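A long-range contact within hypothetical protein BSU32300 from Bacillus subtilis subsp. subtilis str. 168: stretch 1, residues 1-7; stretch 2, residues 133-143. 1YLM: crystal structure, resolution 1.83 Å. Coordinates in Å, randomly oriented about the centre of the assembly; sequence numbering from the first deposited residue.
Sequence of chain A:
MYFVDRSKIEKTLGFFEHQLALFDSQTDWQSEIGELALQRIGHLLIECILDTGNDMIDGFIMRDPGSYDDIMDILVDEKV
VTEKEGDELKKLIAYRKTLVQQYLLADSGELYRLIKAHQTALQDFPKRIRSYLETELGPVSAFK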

# COMPACT_ATOMS: atom_id res chain seq x y z
N MSE A 1 -3.43 -16.87 30.58
CA MSE A 1 -2.43 -15.75 30.72
C MSE A 1 -2.19 -14.96 29.42
O MSE A 1 -2.37 -13.73 29.39
CB MSE A 1 -1.11 -16.30 31.27
CG MSE A 1 -0.10 -15.23 31.63
SE MSE A 1 -0.86 -13.92 32.60
CE MSE A 1 0.05 -12.53 31.97
N TYR A 2 -1.75 -15.64 28.36
CA TYR A 2 -1.56 -15.01 27.06
C TYR A 2 -2.66 -15.42 26.10
O TYR A 2 -2.92 -16.61 25.91
CB TYR A 2 -0.23 -15.42 26.44
CG TYR A 2 0.97 -15.09 27.27
CD1 TYR A 2 1.21 -13.79 27.71
CD2 TYR A 2 1.90 -16.08 27.58
CE1 TYR A 2 2.33 -13.48 28.48
CE2 TYR A 2 3.04 -15.78 28.33
CZ TYR A 2 3.24 -14.49 28.79
OH TYR A 2 4.37 -14.18 29.53
N PHE A 3 -3.29 -14.42 25.50
CA PHE A 3 -4.27 -14.62 24.44
C PHE A 3 -3.66 -14.06 23.16
O PHE A 3 -3.62 -12.84 22.94
CB PHE A 3 -5.60 -13.95 24.79
CG PHE A 3 -6.21 -14.44 26.08
CD1 PHE A 3 -5.86 -13.85 27.30
CD2 PHE A 3 -7.11 -15.51 26.09
CE1 PHE A 3 -6.41 -14.31 28.51
CE2 PHE A 3 -7.67 -15.98 27.29
CZ PHE A 3 -7.31 -15.38 28.51
N VAL A 4 -3.16 -14.97 22.35
CA VAL A 4 -2.40 -14.63 21.15
C VAL A 4 -3.25 -14.97 19.93
O VAL A 4 -3.82 -16.06 19.86
CB VAL A 4 -1.04 -15.40 21.14
CG1 VAL A 4 -0.17 -15.00 19.93
CG2 VAL A 4 -0.26 -15.14 22.44
N ASP A 5 -3.34 -14.04 18.98
CA ASP A 5 -4.10 -14.29 17.75
C ASP A 5 -3.29 -15.19 16.80
O ASP A 5 -2.79 -14.78 15.75
CB ASP A 5 -4.55 -13.00 17.08
CG ASP A 5 -5.65 -13.23 16.03
OD1 ASP A 5 -5.89 -14.39 15.59
OD2 ASP A 5 -6.27 -12.23 15.63
N ARG A 6 -3.16 -16.44 17.21
CA ARG A 6 -2.21 -17.33 16.57
C ARG A 6 -2.62 -17.67 15.14
O ARG A 6 -1.75 -17.80 14.27
CB ARG A 6 -2.05 -18.61 17.40
CG ARG A 6 -0.87 -19.47 16.94
CD ARG A 6 -0.62 -20.67 17.89
NE ARG A 6 0.59 -21.39 17.50
CZ ARG A 6 1.24 -22.25 18.27
NH1 ARG A 6 0.81 -22.53 19.50
NH2 ARG A 6 2.34 -22.83 17.81
N SER A 7 -3.92 -17.82 14.92
CA SER A 7 -4.47 -18.02 13.56
C SER A 7 -4.05 -16.89 12.59
O SER A 7 -3.56 -17.15 11.50
CB SER A 7 -6.00 -18.08 13.61
OG SER A 7 -6.41 -19.21 14.33
N LEU A 133 6.33 -18.90 19.34
CA LEU A 133 4.97 -19.40 19.54
C LEU A 133 4.97 -20.82 20.13
O LEU A 133 4.26 -21.10 21.10
CB LEU A 133 4.20 -19.39 18.20
CG LEU A 133 3.81 -18.01 17.65
CD1 LEU A 133 3.26 -18.06 16.23
CD2 LEU A 133 2.81 -17.33 18.60
N GLU A 134 5.78 -21.69 19.55
CA GLU A 134 5.86 -23.09 19.99
C GLU A 134 6.40 -23.19 21.41
O GLU A 134 5.89 -23.98 22.22
CB GLU A 134 6.72 -23.89 19.02
CG GLU A 134 6.04 -24.16 17.67
CD GLU A 134 7.03 -24.48 16.55
OE1 GLU A 134 8.26 -24.56 16.83
OE2 GLU A 134 6.59 -24.64 15.39
N THR A 135 7.42 -22.39 21.72
CA THR A 135 8.04 -22.37 23.05
C THR A 135 7.08 -21.85 24.12
O THR A 135 7.00 -22.42 25.21
CB THR A 135 9.37 -21.57 23.05
OG1 THR A 135 10.27 -22.18 22.12
CG2 THR A 135 10.02 -21.57 24.43
N GLU A 136 6.33 -20.79 23.80
CA GLU A 136 5.50 -20.14 24.79
C GLU A 136 4.08 -20.70 24.90
O GLU A 136 3.49 -20.67 25.98
CB GLU A 136 5.47 -18.63 24.57
CG GLU A 136 6.82 -17.95 24.71
CD GLU A 136 7.41 -18.13 26.11
OE1 GLU A 136 6.65 -18.10 27.09
OE2 GLU A 136 8.64 -18.31 26.21
N LEU A 137 3.54 -21.20 23.79
CA LEU A 137 2.15 -21.66 23.75
C LEU A 137 2.03 -23.15 23.47
O LEU A 137 0.94 -23.73 23.58
CB LEU A 137 1.36 -20.88 22.68
CG LEU A 137 1.46 -19.35 22.69
CD1 LEU A 137 0.74 -18.77 21.49
CD2 LEU A 137 0.91 -18.75 23.98
N GLY A 138 3.13 -23.78 23.09
CA GLY A 138 3.10 -25.17 22.67
C GLY A 138 2.72 -25.33 21.20
O GLY A 138 2.62 -24.34 20.46
N PRO A 139 2.50 -26.58 20.78
CA PRO A 139 2.36 -26.91 19.36
C PRO A 139 1.02 -26.54 18.70
O PRO A 139 0.92 -26.54 17.47
CB PRO A 139 2.58 -28.43 19.32
CG PRO A 139 2.31 -28.91 20.73
CD PRO A 139 2.39 -27.76 21.66
N VAL A 140 -0.00 -26.23 19.50
CA VAL A 140 -1.37 -26.22 18.97
C VAL A 140 -2.20 -24.99 19.31
O VAL A 140 -2.92 -24.46 18.45
CB VAL A 140 -2.13 -27.55 19.38
CG1 VAL A 140 -3.56 -27.51 18.97
CG2 VAL A 140 -1.42 -28.77 18.79
N SER A 141 -2.12 -24.54 20.56
CA SER A 141 -3.08 -23.57 21.10
C SER A 141 -2.66 -22.11 20.96
O SER A 141 -1.47 -21.79 20.93
CB SER A 141 -3.39 -23.89 22.58
OG SER A 141 -4.28 -22.92 23.17
N ALA A 142 -3.67 -21.25 20.87
CA ALA A 142 -3.48 -19.80 20.85
C ALA A 142 -3.32 -19.22 22.25
O ALA A 142 -2.94 -18.06 22.38
CB ALA A 142 -4.66 -19.13 20.15
N PHE A 143 -3.64 -20.00 23.30
CA PHE A 143 -3.60 -19.48 24.67
C PHE A 143 -2.64 -20.24 25.60
O PHE A 143 -2.47 -21.46 25.45
CB PHE A 143 -5.01 -19.44 25.31
CG PHE A 143 -6.08 -18.87 24.41
CD1 PHE A 143 -5.91 -17.64 23.78
CD2 PHE A 143 -7.25 -19.56 24.19
CE1 PHE A 143 -6.91 -17.11 22.95
CE2 PHE A 143 -8.25 -19.04 23.37
CZ PHE A 143 -8.08 -17.81 22.76

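Arg-6 is the polar centre of the contact between the N-terminal segment and a segment near the C-terminus. Its CA-to-CB bond points toward the other stretch, and the side chain runs out fully extended, with chi1, chi2 and chi3 all t, to bring the guanidinium against the turn that follows the helix that ends at Leu-137. Arg-6 NH1 donates to Gly-138 O at 2.7 Å and to Ser-141 O at 2.8 Å, while Arg-6 NH2 makes a second bond to Gly-138 O at 3.1 Å, with a more bent angle of 136°. Both acceptors lie at the edge of the guanidinium, near its plane, where the N-H groups point. Within this contact the guanidinium's acceptors are backbone carbonyls; Arg-6 NE is hydrogen-bonded elsewhere in the structure.

Gly-138 leaves the helix with positive phi (85/-172). A CB there would be jammed against the preceding carbonyl and would lie 2.6 Å from Pro-139 CD, so the backbone at this point calls for glycine. Over one face of the guanidinium sits Leu-133, its CB 3.9 Å from Arg-6 NH2; Leu-137 CB comes within 3.6 Å of Arg-6 NH1. The aliphatic base of the arginine is used as well, with Arg-6 CB 3.8 Å from Ala-142 CB.

One backbone hydrogen bond joins the two chain segments: Val-4 N donates to Ala-142 O at 3.1 Å and 155°. Val-4 O also approaches Ala-142 O, at 3.3 Å, but both are acceptors and no bond forms. Two residues back, Tyr-2 O receives a CA-H...O contact from Phe-143 CA at 3.2 Å. The closest CA pairings are Phe-3 with Phe-143 (4.9 Å) and Arg-6 with Ala-142 (5.1 Å). Within the second stretch, Phe-143 N donates to Ser-141 OG at 3.0 Å, tying the last residue of the stretch back to the turn.

Apolar packing surrounds these bonds. The buried Val-4 meets two leucines one helical turn apart: its CG1 lies 4.0 Å from Leu-133 CD2, and its CB lies 3.8 Å from Leu-137 CD1. Leu-137 CD2 also lies 4.3 Å from Tyr-2 CB. Farther out, the exposed rings of Phe-3 and Phe-143 form an oblique aromatic pair, with centroids 5.1 Å apart and planes at 58°; Phe-3 CD2 lies over one face of the Phe-143 ring, 3.4 Å from Phe-143 CD1. Together the two stretches bury 589 Å², summed over both sides.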